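Hypothetical protein RBSTP0775 (Geobacillus stearothermophilus, PDB 1RZ3) is of unknown function but is possibly a uridine kinase, a P-loop enzyme that would bind ATP and transfer its phosphate. Local coordinates at residues S100-L105 with T119-D124; F56-H61 with I128-V133; L93-K98 with R141-F146. One frame throughout, in Å; residues are numbered along the deposited sequence.

Contact 1 (S100-L105 with T119-D124). With CA (calcium ion), chain C.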
loop_
_atom_site.group_PDB
_atom_site.type_symbol
_atom_site.label_atom_id
_atom_site.label_comp_id
_atom_site.label_asym_id
_atom_site.label_seq_id
_atom_site.Cartn_x
_atom_site.Cartn_y
_atom_site.Cartn_z
ATOM N N SER A 100 11.978 -13.642 -3.470
ATOM C CA SER A 100 12.681 -13.081 -4.622
ATOM C C SER A 100 13.849 -12.179 -4.246
ATOM O O SER A 100 13.797 -11.447 -3.258
ATOM C CB SER A 100 11.713 -12.313 -5.525
ATOM O OG SER A 100 10.844 -13.208 -6.203
ATOM N N HIS A 101 14.908 -12.232 -5.049
ATOM C CA HIS A 101 16.091 -11.417 -4.797
ATOM C C HIS A 101 15.850 -9.973 -5.234
ATOM O O HIS A 101 16.254 -9.021 -4.564
ATOM C CB HIS A 101 17.285 -11.985 -5.566
ATOM C CG HIS A 101 18.568 -11.259 -5.309
ATOM N ND1 HIS A 101 19.273 -11.386 -4.131
ATOM C CD2 HIS A 101 19.276 -10.401 -6.081
ATOM C CE1 HIS A 101 20.362 -10.641 -4.191
ATOM N NE2 HIS A 101 20.388 -10.033 -5.363
ATOM N N GLN A 102 15.175 -9.814 -6.362
ATOM C CA GLN A 102 14.906 -8.488 -6.893
ATOM C C GLN A 102 13.652 -8.537 -7.744
ATOM O O GLN A 102 13.221 -9.612 -8.163
ATOM C CB GLN A 102 16.086 -8.036 -7.754
ATOM C CG GLN A 102 16.324 -8.943 -8.958
ATOM C CD GLN A 102 17.660 -8.705 -9.624
ATOM O OE1 GLN A 102 18.708 -9.055 -9.083
ATOM N NE2 GLN A 102 17.632 -8.102 -10.806
ATOM N N LEU A 103 13.075 -7.370 -7.998
ATOM C CA LEU A 103 11.875 -7.271 -8.815
ATOM C C LEU A 103 12.017 -6.123 -9.799
ATOM O O LEU A 103 12.490 -5.043 -9.440
ATOM C CB LEU A 103 10.644 -7.008 -7.941
ATOM C CG LEU A 103 10.296 -8.027 -6.859
ATOM C CD1 LEU A 103 9.099 -7.532 -6.073
ATOM C CD2 LEU A 103 10.001 -9.375 -7.496
ATOM N N THR A 104 11.612 -6.367 -11.040
ATOM C CA THR A 104 11.641 -5.341 -12.069
ATOM C C THR A 104 10.169 -5.098 -12.387
ATOM O O THR A 104 9.463 -5.989 -12.859
ATOM C CB THR A 104 12.396 -5.815 -13.315
ATOM O OG1 THR A 104 13.771 -6.038 -12.971
ATOM C CG2 THR A 104 12.324 -4.763 -14.413
ATOM N N LEU A 105 9.709 -3.890 -12.097
ATOM C CA LEU A 105 8.311 -3.545 -12.288
ATOM C C LEU A 105 8.130 -2.262 -13.081
ATOM O O LEU A 105 9.029 -1.417 -13.139
ATOM C CB LEU A 105 7.645 -3.349 -10.924
ATOM C CG LEU A 105 7.822 -4.419 -9.846
ATOM C CD1 LEU A 105 7.492 -3.832 -8.484
ATOM C CD2 LEU A 105 6.935 -5.610 -10.150
ATOM N N THR A 119 14.092 -1.391 -11.302
ATOM C CA THR A 119 14.339 -2.546 -10.454
ATOM C C THR A 119 14.456 -2.207 -8.975
ATOM O O THR A 119 15.038 -1.191 -8.600
ATOM C CB THR A 119 15.624 -3.270 -10.919
ATOM O OG1 THR A 119 15.442 -3.727 -12.266
ATOM C CG2 THR A 119 15.939 -4.458 -10.014
ATOM N N VAL A 120 13.880 -3.064 -8.138
ATOM C CA VAL A 120 13.954 -2.892 -6.697
ATOM C C VAL A 120 14.575 -4.164 -6.130
ATOM O O VAL A 120 14.116 -5.269 -6.411
ATOM C CB VAL A 120 12.556 -2.684 -6.056
ATOM C CG1 VAL A 120 12.690 -2.601 -4.536
ATOM C CG2 VAL A 120 11.929 -1.407 -6.584
ATOM N N TYR A 121 15.633 -4.010 -5.345
ATOM C CA TYR A 121 16.299 -5.166 -4.753
ATOM C C TYR A 121 15.761 -5.464 -3.361
ATOM O O TYR A 121 15.723 -4.582 -2.499
ATOM C CB TYR A 121 17.808 -4.916 -4.688
ATOM C CG TYR A 121 18.453 -4.931 -6.050
ATOM C CD1 TYR A 121 18.919 -6.123 -6.606
ATOM C CD2 TYR A 121 18.546 -3.764 -6.809
ATOM C CE1 TYR A 121 19.462 -6.157 -7.887
ATOM C CE2 TYR A 121 19.085 -3.783 -8.092
ATOM C CZ TYR A 121 19.541 -4.985 -8.625
ATOM O OH TYR A 121 20.071 -5.016 -9.897
ATOM N N LEU A 122 15.337 -6.708 -3.158
ATOM C CA LEU A 122 14.812 -7.155 -1.875
ATOM C C LEU A 122 15.943 -7.783 -1.076
ATOM O O LEU A 122 16.033 -7.616 0.141
ATOM C CB LEU A 122 13.698 -8.182 -2.095
ATOM C CG LEU A 122 12.511 -7.662 -2.914
ATOM C CD1 LEU A 122 11.415 -8.720 -2.970
ATOM C CD2 LEU A 122 11.985 -6.386 -2.277
ATOM N N SER A 123 16.796 -8.513 -1.792
ATOM C CA SER A 123 17.964 -9.193 -1.240
ATOM C C SER A 123 17.926 -9.499 0.252
ATOM O O SER A 123 17.156 -10.354 0.686
ATOM C CB SER A 123 19.225 -8.394 -1.573
ATOM O OG SER A 123 19.295 -8.131 -2.964
ATOM N N ASP A 124 18.745 -8.812 1.047
ATOM C CA ASP A 124 18.770 -9.099 2.477
ATOM C C ASP A 124 17.936 -8.162 3.350
ATOM O O ASP A 124 18.280 -7.903 4.507
ATOM C CB ASP A 124 20.224 -9.159 2.984
ATOM C CG ASP A 124 20.899 -7.802 3.005
ATOM O OD1 ASP A 124 20.556 -6.952 2.160
ATOM O OD2 ASP A 124 21.785 -7.593 3.857
HETATM CA CA CA C . 21.159 -4.784 1.591
HETATM O O HOH W 1 20.755 -7.391 -11.195
HETATM O O HOH W 2 20.556 -4.739 4.072
HETATM O O HOH W 3 23.394 -4.332 0.898
#
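Gln102 and Tyr121 run side by side and point the same way from a non-hydrogen-bonded pair, amide and ring planes turned 67° apart. Gln102 CB and OE1 lie against the ring's CD1 and CE1, OE1 coming to 3.2 Å from Tyr121 CE1. At the far end one water joins them: Gln102 NE2 donates to it, and Tyr121 OH sits 2.8 Å from the same water O. Gln102 CG is wedged between the backbone N and the carbonyl carbon (chi1 62°), and the chain runs on extended from there. An alanine here would probably leave Tyr121 CE1 without the amide group beside it and the bridging water without its amide donor. On the same face, Thr104 OG1 and Thr119 OG1 share a hydrogen bond of 2.9 Å.

These strands, 102-109 and 114-121, form an antiparallel beta hairpin, and Leu103 and Val120 are its hydrogen-bonded pair here, bonded N to O in both directions. Their side chains take the other face, where Leu103 CD1 meets Leu122 CD1 at 4.1 Å. Beyond the last bridge His101 O accepts from both Leu122 N and Ser123 N, the latter bond nearly straight at 172°. The His101 ring turns one face to Ser123 OG, which lies toward its rim, 3.0 Å from CE1. Next along, Asp124 OD1 binds the calcium ion at 2.3 Å; two waters and one further atom also bind the metal.

Contact 2 (F56-H61 with I128-V133); sequences FHMDDH and IMIEGV
His57 and Glu131 make the one direct side-chain hydrogen bond of this contact: His57 ND1 donates to Glu131 OE2 at 2.6 Å. The oxygen lies in the imidazole plane and receives the proton on its anti lone pair, with ring and carboxylate planes 71° apart. Glu131 CG sits between the backbone N and the carbonyl carbon (chi1 64°), and the chain bends at chi2, bringing the carboxylate over to His57. OE2 also accepts from a water that is held by Asp59 N, and it is hydrogen-bonded to Thr36 OG1.

Among backbone bonds, Phe56 N to Met129 O and Glu131 N to Phe56 O join strand 53-57, at the border of the five-stranded parallel sheet, to strand 127-132, in the order 2-3-1-4-5 of a P-loop kinase fold. Met58 N to Glu131 O, 2.9 Å, carries the pairing one step on, where the chain turns into a 3-10 segment. Thr36 belongs to a probable Walker A loop, consistent with the carboxylate lying near a nucleotide site.

Apolar contacts lie on the face away from His57 and Glu131. Ile128 CG2 meets the Phe56 ring at its edge, 3.8 Å from CD2, while Ile130 CG1 approaches Phe56 CB. Selenomethionine Met58, bent at chi2 and chi3, lays SE 3.7 Å from Ile130 CG2.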
loop_
_atom_site.group_PDB
_atom_site.type_symbol
_atom_site.label_atom_id
_atom_site.label_comp_id
_atom_site.label_asym_id
_atom_site.label_seq_id
_atom_site.Cartn_x
_atom_site.Cartn_y
_atom_site.Cartn_z
ATOM N N PHE A 56 7.646 0.014 -0.909
ATOM C CA PHE A 56 6.890 0.042 -2.163
ATOM C C PHE A 56 5.714 0.987 -1.950
ATOM O O PHE A 56 5.149 1.041 -0.855
ATOM C CB PHE A 56 6.355 -1.352 -2.518
ATOM C CG PHE A 56 7.404 -2.292 -3.035
ATOM C CD1 PHE A 56 7.778 -2.269 -4.373
ATOM C CD2 PHE A 56 8.028 -3.192 -2.179
ATOM C CE1 PHE A 56 8.764 -3.135 -4.856
ATOM C CE2 PHE A 56 9.013 -4.060 -2.649
ATOM C CZ PHE A 56 9.381 -4.032 -3.988
ATOM N N HIS A 57 5.351 1.729 -2.993
ATOM C CA HIS A 57 4.242 2.677 -2.930
ATOM C C HIS A 57 3.281 2.255 -4.037
ATOM O O HIS A 57 3.603 2.380 -5.216
ATOM C CB HIS A 57 4.759 4.096 -3.186
ATOM C CG HIS A 57 5.798 4.548 -2.206
ATOM N ND1 HIS A 57 5.479 5.060 -0.967
ATOM C CD2 HIS A 57 7.151 4.553 -2.279
ATOM C CE1 HIS A 57 6.591 5.361 -0.318
ATOM N NE2 HIS A 57 7.618 5.064 -1.092
HETATM N N MSE A 58 2.100 1.769 -3.665
HETATM C CA MSE A 58 1.159 1.278 -4.670
HETATM C C MSE A 58 0.720 2.256 -5.748
HETATM O O MSE A 58 0.337 1.828 -6.837
HETATM C CB MSE A 58 -0.067 0.658 -4.001
HETATM C CG MSE A 58 0.256 -0.558 -3.132
HETATM SE SE MSE A 58 1.414 -1.867 -3.971
HETATM C CE MSE A 58 0.230 -2.439 -5.390
ATOM N N ASP A 59 0.766 3.557 -5.472
ATOM C CA ASP A 59 0.380 4.525 -6.500
ATOM C C ASP A 59 1.380 4.510 -7.657
ATOM O O ASP A 59 1.093 5.028 -8.736
ATOM C CB ASP A 59 0.280 5.938 -5.926
ATOM C CG ASP A 59 -0.910 6.106 -5.003
ATOM O OD1 ASP A 59 -1.992 5.565 -5.325
ATOM O OD2 ASP A 59 -0.770 6.785 -3.963
ATOM N N ASP A 60 2.554 3.924 -7.427
ATOM C CA ASP A 60 3.572 3.820 -8.476
ATOM C C ASP A 60 3.180 2.723 -9.461
ATOM O O ASP A 60 3.657 2.696 -10.599
ATOM C CB ASP A 60 4.942 3.397 -7.911
ATOM C CG ASP A 60 5.634 4.486 -7.112
ATOM O OD1 ASP A 60 5.426 5.677 -7.407
ATOM O OD2 ASP A 60 6.414 4.135 -6.199
ATOM N N HIS A 61 2.307 1.819 -9.032
ATOM C CA HIS A 61 1.976 0.682 -9.882
ATOM C C HIS A 61 0.575 0.583 -10.459
ATOM O O HIS A 61 0.008 -0.508 -10.553
ATOM C CB HIS A 61 2.327 -0.594 -9.119
ATOM C CG HIS A 61 3.694 -0.558 -8.509
ATOM N ND1 HIS A 61 4.843 -0.498 -9.268
ATOM C CD2 HIS A 61 4.093 -0.499 -7.216
ATOM C CE1 HIS A 61 5.892 -0.402 -8.468
ATOM N NE2 HIS A 61 5.465 -0.400 -7.219
ATOM N N ILE A 128 9.829 -5.577 4.494
ATOM C CA ILE A 128 9.360 -4.996 3.249
ATOM C C ILE A 128 8.127 -4.205 3.653
ATOM O O ILE A 128 7.217 -4.751 4.281
ATOM C CB ILE A 128 8.928 -6.076 2.226
ATOM C CG1 ILE A 128 10.085 -7.046 1.956
ATOM C CG2 ILE A 128 8.446 -5.401 0.934
ATOM C CD1 ILE A 128 11.350 -6.376 1.493
HETATM N N MSE A 129 8.094 -2.925 3.314
HETATM C CA MSE A 129 6.947 -2.102 3.670
HETATM C C MSE A 129 6.202 -1.637 2.431
HETATM O O MSE A 129 6.793 -1.076 1.509
HETATM C CB MSE A 129 7.388 -0.894 4.488
HETATM C CG MSE A 129 6.221 -0.112 5.050
HETATM SE SE MSE A 129 6.830 1.399 6.042
HETATM C CE MSE A 129 7.490 0.485 7.612
ATOM N N ILE A 130 4.898 -1.879 2.421
ATOM C CA ILE A 130 4.044 -1.510 1.302
ATOM C C ILE A 130 2.929 -0.589 1.789
ATOM O O ILE A 130 2.225 -0.914 2.745
ATOM C CB ILE A 130 3.416 -2.776 0.669
ATOM C CG1 ILE A 130 4.534 -3.737 0.244
ATOM C CG2 ILE A 130 2.536 -2.396 -0.517
ATOM C CD1 ILE A 130 4.047 -5.071 -0.265
ATOM N N GLU A 131 2.781 0.567 1.142
ATOM C CA GLU A 131 1.731 1.506 1.516
ATOM C C GLU A 131 0.866 1.813 0.303
ATOM O O GLU A 131 1.370 1.919 -0.814
ATOM C CB GLU A 131 2.333 2.805 2.077
ATOM C CG GLU A 131 3.174 3.621 1.099
ATOM C CD GLU A 131 2.365 4.646 0.316
ATOM O OE1 GLU A 131 1.127 4.704 0.490
ATOM O OE2 GLU A 131 2.975 5.399 -0.474
ATOM N N GLY A 132 -0.438 1.940 0.527
ATOM C CA GLY A 132 -1.342 2.243 -0.568
ATOM C C GLY A 132 -2.790 2.090 -0.169
ATOM O O GLY A 132 -3.094 1.703 0.957
ATOM N N VAL A 133 -3.695 2.403 -1.087
ATOM C CA VAL A 133 -5.115 2.268 -0.805
ATOM C C VAL A 133 -5.576 0.865 -1.192
ATOM O O VAL A 133 -4.991 0.232 -2.077
ATOM C CB VAL A 133 -5.942 3.316 -1.590
ATOM C CG1 VAL A 133 -5.747 3.124 -3.079
ATOM C CG2 VAL A 133 -7.408 3.204 -1.222
HETATM O O HOH W 4 1.041 4.964 -2.821
#

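Contact 3 (L93-K98 with R141-F146)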
loop_
_atom_site.group_PDB
_atom_site.type_symbol
_atom_site.label_atom_id
_atom_site.label_comp_id
_atom_site.label_asym_id
_atom_site.label_seq_id
_atom_site.Cartn_x
_atom_site.Cartn_y
_atom_site.Cartn_z
ATOM N N LEU A 93 4.407 -9.222 -7.787
ATOM C CA LEU A 93 4.876 -8.489 -6.621
ATOM C C LEU A 93 4.620 -9.212 -5.299
ATOM O O LEU A 93 5.549 -9.699 -4.654
ATOM C CB LEU A 93 4.236 -7.092 -6.574
ATOM C CG LEU A 93 4.570 -6.199 -5.368
ATOM C CD1 LEU A 93 6.064 -5.971 -5.287
ATOM C CD2 LEU A 93 3.842 -4.866 -5.505
ATOM N N PHE A 94 3.357 -9.291 -4.903
ATOM C CA PHE A 94 3.008 -9.901 -3.628
ATOM C C PHE A 94 3.497 -11.324 -3.382
ATOM O O PHE A 94 4.062 -11.597 -2.323
ATOM C CB PHE A 94 1.496 -9.784 -3.410
ATOM C CG PHE A 94 1.039 -8.358 -3.240
ATOM C CD1 PHE A 94 1.261 -7.682 -2.041
ATOM C CD2 PHE A 94 0.462 -7.669 -4.299
ATOM C CE1 PHE A 94 0.916 -6.337 -1.905
ATOM C CE2 PHE A 94 0.113 -6.324 -4.175
ATOM C CZ PHE A 94 0.341 -5.658 -2.974
ATOM N N ARG A 95 3.308 -12.220 -4.346
ATOM C CA ARG A 95 3.757 -13.609 -4.178
ATOM C C ARG A 95 5.279 -13.712 -4.105
ATOM O O ARG A 95 5.819 -14.696 -3.600
ATOM C CB ARG A 95 3.279 -14.486 -5.342
ATOM C CG ARG A 95 1.799 -14.804 -5.359
ATOM C CD ARG A 95 1.469 -15.772 -6.496
ATOM N NE ARG A 95 0.042 -16.083 -6.558
ATOM C CZ ARG A 95 -0.514 -16.879 -7.470
ATOM N NH1 ARG A 95 0.239 -17.454 -8.400
ATOM N NH2 ARG A 95 -1.823 -17.096 -7.453
ATOM N N GLN A 96 5.962 -12.692 -4.613
ATOM C CA GLN A 96 7.426 -12.675 -4.651
ATOM C C GLN A 96 8.124 -12.017 -3.458
ATOM O O GLN A 96 9.342 -12.128 -3.313
ATOM C CB GLN A 96 7.886 -11.955 -5.922
ATOM C CG GLN A 96 7.245 -12.464 -7.197
ATOM C CD GLN A 96 7.604 -13.902 -7.482
ATOM O OE1 GLN A 96 8.782 -14.249 -7.578
ATOM N NE2 GLN A 96 6.593 -14.752 -7.616
ATOM N N LEU A 97 7.367 -11.332 -2.609
ATOM C CA LEU A 97 7.966 -10.628 -1.475
ATOM C C LEU A 97 8.813 -11.461 -0.518
ATOM O O LEU A 97 9.843 -10.996 -0.027
ATOM C CB LEU A 97 6.879 -9.902 -0.680
ATOM C CG LEU A 97 6.095 -8.838 -1.455
ATOM C CD1 LEU A 97 5.045 -8.226 -0.547
ATOM C CD2 LEU A 97 7.036 -7.770 -1.981
ATOM N N LYS A 98 8.398 -12.693 -0.255
ATOM C CA LYS A 98 9.132 -13.530 0.681
ATOM C C LYS A 98 10.463 -14.113 0.224
ATOM O O LYS A 98 11.383 -14.238 1.035
ATOM C CB LYS A 98 8.242 -14.675 1.175
ATOM C CG LYS A 98 7.373 -14.321 2.370
ATOM C CD LYS A 98 8.232 -14.022 3.593
ATOM C CE LYS A 98 7.385 -13.812 4.836
ATOM N NZ LYS A 98 6.442 -12.683 4.693
ATOM N N ARG A 141 -4.048 -9.792 0.763
ATOM C CA ARG A 141 -4.019 -10.072 2.207
ATOM C C ARG A 141 -3.089 -11.173 2.726
ATOM O O ARG A 141 -2.350 -10.970 3.693
ATOM C CB ARG A 141 -5.429 -10.423 2.712
ATOM C CG ARG A 141 -6.409 -9.294 2.777
ATOM C CD ARG A 141 -7.484 -9.594 3.833
ATOM N NE ARG A 141 -8.397 -10.684 3.483
ATOM C CZ ARG A 141 -9.496 -10.538 2.746
ATOM N NH1 ARG A 141 -9.822 -9.348 2.268
ATOM N NH2 ARG A 141 -10.290 -11.576 2.512
ATOM N N PRO A 142 -3.126 -12.362 2.104
ATOM C CA PRO A 142 -2.279 -13.470 2.556
ATOM C C PRO A 142 -0.788 -13.190 2.609
ATOM O O PRO A 142 -0.056 -13.877 3.307
ATOM C CB PRO A 142 -2.594 -14.590 1.561
ATOM C CG PRO A 142 -3.946 -14.212 0.996
ATOM C CD PRO A 142 -3.845 -12.724 0.869
ATOM N N PHE A 143 -0.339 -12.175 1.881
ATOM C CA PHE A 143 1.087 -11.887 1.828
ATOM C C PHE A 143 1.613 -10.837 2.793
ATOM O O PHE A 143 2.795 -10.490 2.744
ATOM C CB PHE A 143 1.457 -11.548 0.382
ATOM C CG PHE A 143 1.063 -12.626 -0.587
ATOM C CD1 PHE A 143 1.734 -13.845 -0.592
ATOM C CD2 PHE A 143 -0.037 -12.463 -1.425
ATOM C CE1 PHE A 143 1.311 -14.890 -1.412
ATOM C CE2 PHE A 143 -0.469 -13.502 -2.247
ATOM C CZ PHE A 143 0.207 -14.719 -2.238
ATOM N N PHE A 144 0.744 -10.342 3.673
ATOM C CA PHE A 144 1.135 -9.352 4.681
ATOM C C PHE A 144 1.223 -10.025 6.045
ATOM O O PHE A 144 0.334 -10.789 6.422
ATOM C CB PHE A 144 0.097 -8.224 4.779
ATOM C CG PHE A 144 0.113 -7.273 3.623
ATOM C CD1 PHE A 144 1.094 -6.291 3.531
ATOM C CD2 PHE A 144 -0.854 -7.351 2.628
ATOM C CE1 PHE A 144 1.110 -5.397 2.457
ATOM C CE2 PHE A 144 -0.847 -6.463 1.551
ATOM C CZ PHE A 144 0.139 -5.484 1.468
ATOM N N ASP A 145 2.290 -9.740 6.786
ATOM C CA ASP A 145 2.453 -10.299 8.124
ATOM C C ASP A 145 1.837 -9.354 9.139
ATOM O O ASP A 145 1.420 -9.764 10.217
ATOM C CB ASP A 145 3.932 -10.468 8.473
ATOM C CG ASP A 145 4.596 -11.544 7.660
ATOM O OD1 ASP A 145 4.171 -12.712 7.783
ATOM O OD2 ASP A 145 5.530 -11.220 6.898
ATOM N N PHE A 146 1.776 -8.080 8.778
ATOM C CA PHE A 146 1.268 -7.067 9.689
ATOM C C PHE A 146 0.706 -5.915 8.875
ATOM O O PHE A 146 1.361 -5.429 7.953
ATOM C CB PHE A 146 2.432 -6.579 10.554
ATOM C CG PHE A 146 2.073 -5.478 11.513
ATOM C CD1 PHE A 146 1.415 -5.761 12.709
ATOM C CD2 PHE A 146 2.428 -4.163 11.240
ATOM C CE1 PHE A 146 1.119 -4.751 13.616
ATOM C CE2 PHE A 146 2.135 -3.142 12.143
ATOM C CZ PHE A 146 1.480 -3.439 13.335
HETATM O O HOH W 5 4.562 -12.391 2.017
#
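Phe143 presents one face of its ring to the backbone of Phe94 and Arg95. Arg95 CA stands over that face in a CH-pi contact, 4.2 Å from the ring centroid and 20° off the normal, with Phe94 C also above it toward the rim. Arg95 CG comes to 3.5 Å from Phe143 CZ, and from there the arginine chain runs extended to NE. Phe94 CB touches the ring's CD2 at 3.7 Å. The ring of Phe94 itself meets a second aromatic: its CE1 is 3.6 Å from Phe144 CZ, the two planes inclined at 58°.

Lys98 and Asp145 meet tip to tip in a salt bridge. NZ donates to Asp145 OD2 at 2.8 Å, on the syn side and 16° out of the carboxylate plane; the lysine chain, bent at chi2 and chi4, turns its end to this point. OD2 has a second partner in Val24 N. A water bonded to Phe143 O, 2.7 Å away, is also weakly held by Lys98 NZ.

Further out, a type I turn runs from Phe94 to Leu97, and a 3-10 segment at 141-143 presents Phe143. Phe94 stacks on Trp140 and touches Ile130, and Phe144 rests on Val24 and Ile130. The contact thus ties the end of helix 86-94 to the loop between strands 127-132 and 146-150, against the neighbouring strand 23-29 of the parallel sheet.

The three contacts lie about 12 to 14 Å apart between centres, and the centre of contact 2 is about 4 Å from the centre of the chain. Contact 2 begins first, at 56-61; then come 93-98 of contact 3, both segments of contact 1, 128-133 and finally 141-146. Contacts 2 and 3 therefore interlock along the sequence, with the hairpin of contact 1 within both loops. Apolar side chains join all three: Leu122 CD2 reaches Phe56 CE2 at 3.8 Å, Leu103 CD1 meets Leu93 CD1, and Ile130 packs on Leu97. The hairpin segments pack both on helix 86-94 and directly on Phe56 of the parallel sheet, so the contacts share one apolar layer in a probable P-loop kinase fold.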